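Local coordinates for protein Pyrsv_gp04 (Pyrobaculum spherical virus, PDB 2VXZ) that is of unproven function but probably acts as a DNA-binding transcriptional regulator of the virus, at residues D22-L34 against R111-R123. Sequence-based numbering, arbitrary orientation.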
loop_
_atom_site.group_PDB
_atom_site.type_symbol
_atom_site.label_atom_id
_atom_site.label_comp_id
_atom_site.label_asym_id
_atom_site.label_seq_id
_atom_site.Cartn_x
_atom_site.Cartn_y
_atom_site.Cartn_z
ATOM N N ASP A 22 -9.159 -10.442 1.378
ATOM C CA ASP A 22 -9.366 -9.431 2.404
ATOM C C ASP A 22 -8.895 -8.030 1.987
ATOM O O ASP A 22 -9.252 -7.038 2.630
ATOM C CB ASP A 22 -8.658 -9.854 3.700
ATOM C CG ASP A 22 -7.464 -10.761 3.448
ATOM O OD1 ASP A 22 -6.315 -10.327 3.689
ATOM O OD2 ASP A 22 -7.678 -11.915 2.992
ATOM N N GLY A 23 -8.084 -7.938 0.934
ATOM C CA GLY A 23 -7.715 -6.640 0.377
ATOM C C GLY A 23 -6.456 -6.684 -0.468
ATOM O O GLY A 23 -5.733 -7.677 -0.454
ATOM N N CYS A 24 -6.212 -5.601 -1.209
ATOM C CA CYS A 24 -5.023 -5.502 -2.054
ATOM C C CYS A 24 -3.760 -5.547 -1.221
ATOM O O CYS A 24 -3.732 -5.076 -0.094
ATOM C CB CYS A 24 -5.016 -4.207 -2.853
ATOM S SG CYS A 24 -6.624 -3.709 -3.389
ATOM N N LYS A 25 -2.709 -6.106 -1.803
ATOM C CA LYS A 25 -1.441 -6.225 -1.121
ATOM C C LYS A 25 -0.322 -5.997 -2.096
ATOM O O LYS A 25 -0.465 -6.279 -3.285
ATOM C CB LYS A 25 -1.318 -7.615 -0.505
ATOM C CG LYS A 25 -2.428 -7.895 0.489
ATOM C CD LYS A 25 -2.258 -9.212 1.195
ATOM C CE LYS A 25 -3.088 -9.264 2.463
ATOM N NZ LYS A 25 -4.517 -8.915 2.238
ATOM N N THR A 26 0.801 -5.501 -1.592
ATOM C CA THR A 26 2.005 -5.404 -2.408
ATOM C C THR A 26 2.605 -6.794 -2.605
ATOM O O THR A 26 2.411 -7.681 -1.779
ATOM C CB THR A 26 3.066 -4.515 -1.765
ATOM O OG1 THR A 26 3.575 -5.142 -0.572
ATOM C CG2 THR A 26 2.474 -3.148 -1.432
ATOM N N THR A 27 3.344 -6.963 -3.696
ATOM C CA THR A 27 4.108 -8.178 -3.924
ATOM C C THR A 27 5.038 -8.469 -2.741
ATOM O O THR A 27 5.192 -9.627 -2.347
ATOM C CB THR A 27 4.901 -8.094 -5.252
ATOM O OG1 THR A 27 3.983 -7.831 -6.321
ATOM C CG2 THR A 27 5.647 -9.393 -5.528
ATOM N N SER A 28 5.644 -7.435 -2.151
ATOM C CA SER A 28 6.508 -7.660 -0.987
ATOM C C SER A 28 5.774 -8.307 0.185
ATOM O O SER A 28 6.328 -9.179 0.850
ATOM C CB SER A 28 7.201 -6.374 -0.524
ATOM O OG SER A 28 6.258 -5.360 -0.278
ATOM N N LEU A 29 4.535 -7.894 0.435
ATOM C CA LEU A 29 3.774 -8.487 1.524
ATOM C C LEU A 29 3.394 -9.921 1.183
ATOM O O LEU A 29 3.507 -10.816 2.032
ATOM C CB LEU A 29 2.527 -7.670 1.841
ATOM C CG LEU A 29 1.698 -8.160 3.027
ATOM C CD1 LEU A 29 2.533 -8.302 4.304
ATOM C CD2 LEU A 29 0.508 -7.224 3.267
ATOM N N ILE A 30 2.960 -10.144 -0.059
ATOM C CA ILE A 30 2.653 -11.511 -0.531
ATOM C C ILE A 30 3.855 -12.442 -0.375
ATOM O O ILE A 30 3.731 -13.541 0.169
ATOM C CB ILE A 30 2.143 -11.486 -2.015
ATOM C CG1 ILE A 30 0.812 -10.744 -2.082
ATOM C CG2 ILE A 30 1.982 -12.919 -2.575
ATOM C CD1 ILE A 30 0.413 -10.255 -3.468
ATOM N N GLN A 31 5.029 -12.013 -0.852
ATOM C CA GLN A 31 6.261 -12.797 -0.698
ATOM C C GLN A 31 6.519 -13.190 0.745
ATOM O O GLN A 31 6.844 -14.340 1.029
ATOM C CB GLN A 31 7.484 -12.006 -1.135
ATOM C CG GLN A 31 7.554 -11.707 -2.574
ATOM C CD GLN A 31 8.585 -10.632 -2.846
ATOM O OE1 GLN A 31 8.297 -9.628 -3.486
ATOM N NE2 GLN A 31 9.790 -10.828 -2.320
ATOM N N GLN A 32 6.406 -12.210 1.634
ATOM C CA GLN A 32 6.690 -12.410 3.050
ATOM C C GLN A 32 5.700 -13.381 3.677
ATOM O O GLN A 32 6.101 -14.352 4.349
ATOM C CB GLN A 32 6.687 -11.070 3.795
ATOM C CG GLN A 32 7.064 -11.188 5.277
ATOM C CD GLN A 32 5.899 -11.523 6.186
ATOM O OE1 GLN A 32 4.799 -10.997 6.031
ATOM N NE2 GLN A 32 6.143 -12.400 7.154
ATOM N N ARG A 33 4.414 -13.135 3.432
ATOM C CA ARG A 33 3.357 -13.902 4.064
ATOM C C ARG A 33 3.406 -15.355 3.666
ATOM O O ARG A 33 3.139 -16.226 4.492
ATOM C CB ARG A 33 1.987 -13.321 3.707
ATOM C CG ARG A 33 1.660 -12.044 4.444
ATOM C CD ARG A 33 1.356 -12.315 5.895
ATOM N NE ARG A 33 1.053 -11.095 6.632
ATOM C CZ ARG A 33 -0.130 -10.495 6.669
ATOM N NH1 ARG A 33 -1.166 -10.979 5.992
ATOM N NH2 ARG A 33 -0.271 -9.385 7.377
ATOM N N LEU A 34 3.746 -15.608 2.402
ATOM C CA LEU A 34 3.717 -16.956 1.848
ATOM C C LEU A 34 5.083 -17.632 1.763
ATOM O O LEU A 34 5.171 -18.775 1.326
ATOM C CB LEU A 34 3.049 -16.925 0.472
ATOM C CG LEU A 34 1.618 -16.389 0.442
ATOM C CD1 LEU A 34 1.002 -16.548 -0.937
ATOM C CD2 LEU A 34 0.764 -17.090 1.476
ATOM N N ARG A 111 -1.763 1.191 12.139
ATOM C CA ARG A 111 -0.673 0.243 11.943
ATOM C C ARG A 111 -1.180 -1.109 11.441
ATOM O O ARG A 111 -0.608 -1.681 10.511
ATOM C CB ARG A 111 0.128 0.044 13.239
ATOM C CG ARG A 111 1.445 -0.693 13.011
ATOM C CD ARG A 111 2.164 -1.051 14.300
ATOM N NE ARG A 111 3.291 -1.934 13.980
ATOM C CZ ARG A 111 4.572 -1.729 14.292
ATOM N NH1 ARG A 111 4.966 -0.685 15.022
ATOM N NH2 ARG A 111 5.476 -2.616 13.890
ATOM N N LYS A 112 -2.228 -1.622 12.074
ATOM C CA LYS A 112 -2.858 -2.880 11.660
ATOM C C LYS A 112 -3.337 -2.809 10.213
ATOM O O LYS A 112 -3.107 -3.731 9.439
ATOM C CB LYS A 112 -4.032 -3.232 12.573
ATOM C CG LYS A 112 -4.722 -4.549 12.223
ATOM C CD LYS A 112 -5.875 -4.845 13.155
ATOM C CE LYS A 112 -6.841 -5.888 12.572
ATOM N NZ LYS A 112 -6.243 -7.245 12.532
ATOM N N PHE A 113 -4.004 -1.717 9.864
ATOM C CA PHE A 113 -4.520 -1.538 8.510
ATOM C C PHE A 113 -3.400 -1.506 7.476
ATOM O O PHE A 113 -3.390 -2.286 6.527
ATOM C CB PHE A 113 -5.351 -0.266 8.425
ATOM C CG PHE A 113 -5.890 0.010 7.051
ATOM C CD1 PHE A 113 -6.873 -0.797 6.505
ATOM C CD2 PHE A 113 -5.409 1.069 6.302
ATOM C CE1 PHE A 113 -7.370 -0.537 5.228
ATOM C CE2 PHE A 113 -5.909 1.329 5.037
ATOM C CZ PHE A 113 -6.871 0.526 4.501
ATOM N N PHE A 114 -2.445 -0.606 7.662
ATOM C CA PHE A 114 -1.377 -0.469 6.675
ATOM C C PHE A 114 -0.482 -1.719 6.604
ATOM O O PHE A 114 -0.024 -2.076 5.532
ATOM C CB PHE A 114 -0.562 0.821 6.896
ATOM C CG PHE A 114 -1.220 2.050 6.332
ATOM C CD1 PHE A 114 -2.000 2.860 7.132
ATOM C CD2 PHE A 114 -1.086 2.377 4.993
ATOM C CE1 PHE A 114 -2.627 3.981 6.616
ATOM C CE2 PHE A 114 -1.702 3.510 4.469
ATOM C CZ PHE A 114 -2.480 4.308 5.281
ATOM N N SER A 115 -0.233 -2.390 7.728
ATOM C CA SER A 115 0.658 -3.567 7.694
ATOM C C SER A 115 0.007 -4.755 6.978
ATOM O O SER A 115 0.702 -5.684 6.556
ATOM C CB SER A 115 1.094 -3.975 9.094
ATOM O OG SER A 115 0.002 -4.456 9.816
ATOM N N SER A 116 -1.314 -4.707 6.807
ATOM C CA SER A 116 -2.018 -5.716 6.007
ATOM C C SER A 116 -1.961 -5.427 4.497
ATOM O O SER A 116 -2.474 -6.222 3.693
ATOM C CB SER A 116 -3.467 -5.876 6.481
ATOM O OG SER A 116 -4.257 -4.733 6.191
ATOM N N ILE A 117 -1.350 -4.304 4.110
ATOM C CA ILE A 117 -1.185 -3.907 2.704
ATOM C C ILE A 117 0.281 -4.006 2.246
ATOM O O ILE A 117 0.571 -4.434 1.131
ATOM C CB ILE A 117 -1.631 -2.426 2.485
ATOM C CG1 ILE A 117 -3.075 -2.199 2.945
ATOM C CG2 ILE A 117 -1.461 -2.005 1.000
ATOM C CD1 ILE A 117 -3.494 -0.716 3.021
ATOM N N ILE A 118 1.189 -3.560 3.107
ATOM C CA ILE A 118 2.585 -3.369 2.748
ATOM C C ILE A 118 3.408 -3.473 4.023
ATOM O O ILE A 118 2.915 -3.129 5.096
ATOM C CB ILE A 118 2.795 -1.984 2.087
ATOM C CG1 ILE A 118 4.225 -1.834 1.554
ATOM C CG2 ILE A 118 2.453 -0.860 3.076
ATOM C CD1 ILE A 118 4.372 -0.707 0.539
ATOM N N PRO A 119 4.631 -4.018 3.938
ATOM C CA PRO A 119 5.513 -3.922 5.103
ATOM C C PRO A 119 5.733 -2.465 5.521
ATOM O O PRO A 119 6.107 -1.634 4.685
ATOM C CB PRO A 119 6.808 -4.564 4.601
ATOM C CG PRO A 119 6.331 -5.562 3.580
ATOM C CD PRO A 119 5.260 -4.796 2.855
ATOM N N ILE A 120 5.421 -2.154 6.781
ATOM C CA ILE A 120 5.414 -0.770 7.265
ATOM C C ILE A 120 6.252 -0.548 8.543
ATOM O O ILE A 120 6.484 0.600 8.928
ATOM C CB ILE A 120 3.931 -0.313 7.509
ATOM C CG1 ILE A 120 3.763 1.214 7.477
ATOM C CG2 ILE A 120 3.398 -0.890 8.806
ATOM C CD1 ILE A 120 3.225 1.756 6.187
ATOM N N ALA A 121 6.726 -1.620 9.181
ATOM C CA ALA A 121 7.332 -1.516 10.518
ATOM C C ALA A 121 8.500 -0.536 10.568
ATOM O O ALA A 121 8.645 0.209 11.536
ATOM C CB ALA A 121 7.794 -2.890 11.012
ATOM N N HIS A 122 9.318 -0.557 9.517
ATOM C CA HIS A 122 10.564 0.199 9.477
ATOM C C HIS A 122 10.465 1.337 8.471
ATOM O O HIS A 122 9.813 1.208 7.435
ATOM C CB HIS A 122 11.720 -0.746 9.127
ATOM C CG HIS A 122 11.909 -1.846 10.125
ATOM N ND1 HIS A 122 12.285 -1.603 11.424
ATOM C CD2 HIS A 122 11.745 -3.184 10.024
ATOM C CE1 HIS A 122 12.359 -2.746 12.079
ATOM N NE2 HIS A 122 12.034 -3.721 11.255
ATOM N N ARG A 123 11.086 2.467 8.802
ATOM C CA ARG A 123 11.060 3.639 7.926
ATOM C C ARG A 123 12.117 3.480 6.840
ATOM O O ARG A 123 13.279 3.856 6.996
ATOM C CB ARG A 123 11.291 4.920 8.722
ATOM C CG ARG A 123 11.097 6.191 7.908
ATOM C CD ARG A 123 10.964 7.390 8.830
ATOM N NE ARG A 123 9.908 7.110 9.786
ATOM C CZ ARG A 123 9.748 7.706 10.957
ATOM N NH1 ARG A 123 10.547 8.688 11.325
ATOM N NH2 ARG A 123 8.772 7.318 11.754
HETATM O O HOH W 1 -4.899 -5.700 2.126
#
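K25 reaches past S116, its CE 3.3 Å from S116 O, and its NZ is gripped by four partners: D22 OD1 in a salt bridge, met from above the carboxylate plane, the carbonyls of G23 and L19, and a water. The bend at its last torsion (chi4 52°) brings NZ to them. That water accepts from K25 NZ and donates to the carbonyl O of both C24 and S116, so it links the two segments. The amide N of T26 donates to the carbonyl O of I117 over 2.9 Å in a nearly straight bond (170° at the hydrogen), the I117 C=O pointing almost directly at the donor. K25 CA adds a bent CA-H...O contact to the same oxygen at 3.5 Å. T26 is the N-cap of helix 27-34, which packs beside helix 38-50 in a helix-turn-helix-like pair followed by the hairpin 55-66, a layout consistent with a winged-helix domain; strand 25-26 completes its three-stranded sheet. The loop after helix 108-115 docks at the start of helix 27-34. There the OG1 of T26 and the OG of S28 are hydrogen-bonded at 2.7 Å, and CD of the P119 ring sits 3.3 Å from S28 OG. On the other branch of T26, CG2 rests 3.7 Å from I118 CD1; the I118 side chain also touches I127 and F130 of helix 125-139. With CG anti to its own N (chi1 -177°), L29 lays CD2 along the backbone of residues 115-118, 3.2 Å from S116 O.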